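Local atomic coordinates of hypothetical protein Atu1826 (Agrobacterium tumefaciens, PDB entry 2I3D), a protein that is of unknown function but is a putative alpha/beta hydrolase, probably related to the X-Pro dipeptidyl-peptidases of the S15 family. Residues B[67-70]-B[71-75]. Sequence-based numbering, arbitrary orientation.
Sequences IVYQ and LFYLF
Four successive i to i+4 hydrogen bonds join residues 67-70 to residues 71-75 as adjoining turns of one alpha helix: Leu71 N to Ile67 O, Phe72 N to Val68 O, Tyr73 N to Tyr69 O and Leu74 N to Gln70 O, of which the Phe72 N-H bond is the straightest (173°). On one flank Ile67 and Leu71 run side by side in the same direction, and CG2 of Ile67 meets CD1 of Leu71 at 4.0 Å. Leu71 CG also rests 3.3 Å from Ile67 O, a position reached because CG is turned back beside its own backbone N (chi1 -73°). Helix 66-77 is the crossover helix of the beta-alpha-beta unit formed with strands 49-53 and 81-85, as in the alpha/beta-hydrolase fold; Leu71 packs on Ile52, Met150 and Ile152 of the central sheet, while Ile67 touches Leu221 of helix 218-233. The second pair one turn apart is aromatic. Tyr69 and Tyr73 both hold CG anti to the backbone N (chi1 178° in Tyr69), which sends the rings the same way. Tyr69 OH comes 4.0 Å from Tyr73 CD1. Tyr69 CE2, one carbon round the ring from the hydroxyl-bearing CZ, lies 4.3 Å from Tyr73 CB, which approaches the ring obliquely, and the amide NE2 of Gln70 sits in plane at the Tyr69 ring edge. Tyr69 and Gln70 also pack against Gly216 of the second subunit, whereas the Phe72 ring makes a cation-pi contact with Arg84.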
ATOM      1  N   ILE B  67      -3.301  -3.357   3.161  1.00 12.69           N
ATOM      2  CA  ILE B  67      -4.372  -3.455   4.194  1.00 11.47           C
ATOM      3  C   ILE B  67      -5.687  -3.933   3.550  1.00 11.41           C
ATOM      4  O   ILE B  67      -6.371  -4.806   4.082  1.00 12.07           O
ATOM      5  CB  ILE B  67      -4.548  -2.111   4.934  1.00 12.27           C
ATOM      6  CG1 ILE B  67      -3.307  -1.831   5.810  1.00 11.89           C
ATOM      7  CG2 ILE B  67      -5.836  -2.101   5.770  1.00 11.67           C
ATOM      8  CD1 ILE B  67      -3.310  -0.428   6.391  1.00 13.74           C
ATOM      9  N   VAL B  68      -6.008  -3.383   2.372  1.00 11.25           N
ATOM     10  CA  VAL B  68      -7.190  -3.833   1.628  1.00 11.28           C
ATOM     11  C   VAL B  68      -7.108  -5.341   1.285  1.00 11.91           C
ATOM     12  O   VAL B  68      -8.060  -6.126   1.520  1.00 12.22           O
ATOM     13  CB  VAL B  68      -7.416  -2.972   0.373  1.00 11.46           C
ATOM     14  CG1 VAL B  68      -8.597  -3.562  -0.412  1.00 11.49           C
ATOM     15  CG2 VAL B  68      -7.664  -1.454   0.763  1.00 12.89           C
ATOM     16  N   TYR B  69      -5.958  -5.755   0.738  1.00 11.50           N
ATOM     17  CA  TYR B  69      -5.703  -7.177   0.438  1.00 12.06           C
ATOM     18  C   TYR B  69      -5.825  -8.061   1.684  1.00 12.56           C
ATOM     19  O   TYR B  69      -6.517  -9.071   1.658  1.00 12.25           O
ATOM     20  CB  TYR B  69      -4.322  -7.367  -0.227  1.00 13.49           C
ATOM     21  CG  TYR B  69      -4.102  -8.831  -0.452  1.00 14.50           C
ATOM     22  CD1 TYR B  69      -4.750  -9.485  -1.506  1.00 16.80           C
ATOM     23  CD2 TYR B  69      -3.360  -9.593   0.442  1.00 16.59           C
ATOM     24  CE1 TYR B  69      -4.611 -10.827  -1.680  1.00 18.71           C
ATOM     25  CE2 TYR B  69      -3.219 -10.971   0.262  1.00 17.80           C
ATOM     26  CZ  TYR B  69      -3.851 -11.564  -0.806  1.00 18.53           C
ATOM     27  OH  TYR B  69      -3.754 -12.913  -1.022  1.00 23.04           O
ATOM     28  N   GLN B  70      -5.150  -7.662   2.773  1.00 11.91           N
ATOM     29  CA  GLN B  70      -5.240  -8.443   4.014  1.00 13.36           C
ATOM     30  C   GLN B  70      -6.666  -8.535   4.566  1.00 13.31           C
ATOM     31  O   GLN B  70      -7.056  -9.588   5.067  1.00 13.13           O
ATOM     32  CB  GLN B  70      -4.315  -7.858   5.060  1.00 14.25           C
ATOM     33  CG  GLN B  70      -2.831  -8.062   4.674  1.00 15.18           C
ATOM     34  CD  GLN B  70      -2.416  -9.487   4.761  1.00 18.93           C
ATOM     35  OE1 GLN B  70      -2.822 -10.227   5.701  1.00 22.35           O
ATOM     36  NE2 GLN B  70      -1.660  -9.938   3.761  1.00 22.44           N
ATOM     37  N   LEU B  71      -7.454  -7.463   4.468  1.00 12.61           N
ATOM     38  CA  LEU B  71      -8.839  -7.562   4.896  1.00 12.51           C
ATOM     39  C   LEU B  71      -9.575  -8.576   4.019  1.00 12.87           C
ATOM     40  O   LEU B  71     -10.318  -9.419   4.519  1.00 13.16           O
ATOM     41  CB  LEU B  71      -9.546  -6.199   4.819  1.00 11.98           C
ATOM     42  CG  LEU B  71      -9.126  -5.177   5.904  1.00 11.24           C
ATOM     43  CD1 LEU B  71      -9.493  -3.745   5.519  1.00 14.61           C
ATOM     44  CD2 LEU B  71      -9.768  -5.572   7.297  1.00 12.60           C
ATOM     45  N   PHE B  72      -9.402  -8.442   2.695  1.00 13.50           N
ATOM     46  CA  PHE B  72      -9.966  -9.421   1.775  1.00 13.64           C
ATOM     47  C   PHE B  72      -9.591 -10.857   2.202  1.00 14.04           C
ATOM     48  O   PHE B  72     -10.464 -11.744   2.326  1.00 14.48           O
ATOM     49  CB  PHE B  72      -9.459  -9.110   0.377  1.00 14.00           C
ATOM     50  CG  PHE B  72      -9.946 -10.055  -0.679  1.00 16.12           C
ATOM     51  CD1 PHE B  72     -11.008  -9.690  -1.516  1.00 17.04           C
ATOM     52  CD2 PHE B  72      -9.299 -11.286  -0.889  1.00 16.45           C
ATOM     53  CE1 PHE B  72     -11.439 -10.551  -2.550  1.00 17.77           C
ATOM     54  CE2 PHE B  72      -9.708 -12.153  -1.910  1.00 18.26           C
ATOM     55  CZ  PHE B  72     -10.792 -11.791  -2.748  1.00 17.14           C
ATOM     56  N   TYR B  73      -8.295 -11.093   2.425  1.00 14.41           N
ATOM     57  CA  TYR B  73      -7.829 -12.430   2.772  1.00 16.59           C
ATOM     58  C   TYR B  73      -8.420 -12.939   4.107  1.00 15.71           C
ATOM     59  O   TYR B  73      -8.766 -14.115   4.214  1.00 14.94           O
ATOM     60  CB  TYR B  73      -6.307 -12.416   2.836  1.00 19.04           C
ATOM     61  CG  TYR B  73      -5.676 -13.773   2.966  1.00 23.42           C
ATOM     62  CD1 TYR B  73      -5.723 -14.699   1.918  1.00 26.79           C
ATOM     63  CD2 TYR B  73      -5.021 -14.123   4.133  1.00 28.67           C
ATOM     64  CE1 TYR B  73      -5.124 -15.964   2.051  1.00 27.50           C
ATOM     65  CE2 TYR B  73      -4.429 -15.377   4.279  1.00 29.79           C
ATOM     66  CZ  TYR B  73      -4.496 -16.278   3.243  1.00 27.38           C
ATOM     67  OH  TYR B  73      -3.872 -17.492   3.446  1.00 28.77           O
ATOM     68  N   LEU B  74      -8.575 -12.052   5.104  1.00 13.55           N
ATOM     69  CA  LEU B  74      -9.237 -12.406   6.363  1.00 13.89           C
ATOM     70  C   LEU B  74     -10.640 -12.979   6.147  1.00 14.25           C
ATOM     71  O   LEU B  74     -10.991 -14.068   6.675  1.00 15.01           O
ATOM     72  CB  LEU B  74      -9.324 -11.165   7.257  1.00 13.15           C
ATOM     73  CG  LEU B  74     -10.114 -11.389   8.553  1.00 13.67           C
ATOM     74  CD1 LEU B  74      -9.573 -12.626   9.330  1.00 15.96           C
ATOM     75  CD2 LEU B  74      -9.973 -10.088   9.409  1.00 15.95           C
ATOM     76  N   PHE B  75     -11.464 -12.245   5.417  1.00 13.91           N
ATOM     77  CA  PHE B  75     -12.823 -12.729   5.186  1.00 14.23           C
ATOM     78  C   PHE B  75     -12.837 -14.013   4.359  1.00 16.92           C
ATOM     79  O   PHE B  75     -13.617 -14.926   4.647  1.00 18.05           O
ATOM     80  CB  PHE B  75     -13.681 -11.632   4.569  1.00 13.32           C
ATOM     81  CG  PHE B  75     -14.077 -10.569   5.560  1.00 12.65           C
ATOM     82  CD1 PHE B  75     -15.211 -10.743   6.389  1.00 11.63           C
ATOM     83  CD2 PHE B  75     -13.288  -9.403   5.724  1.00 12.23           C
ATOM     84  CE1 PHE B  75     -15.581  -9.737   7.336  1.00  9.64           C
ATOM     85  CE2 PHE B  75     -13.644  -8.378   6.674  1.00 12.16           C
ATOM     86  CZ  PHE B  75     -14.777  -8.554   7.497  1.00 12.04           C
TER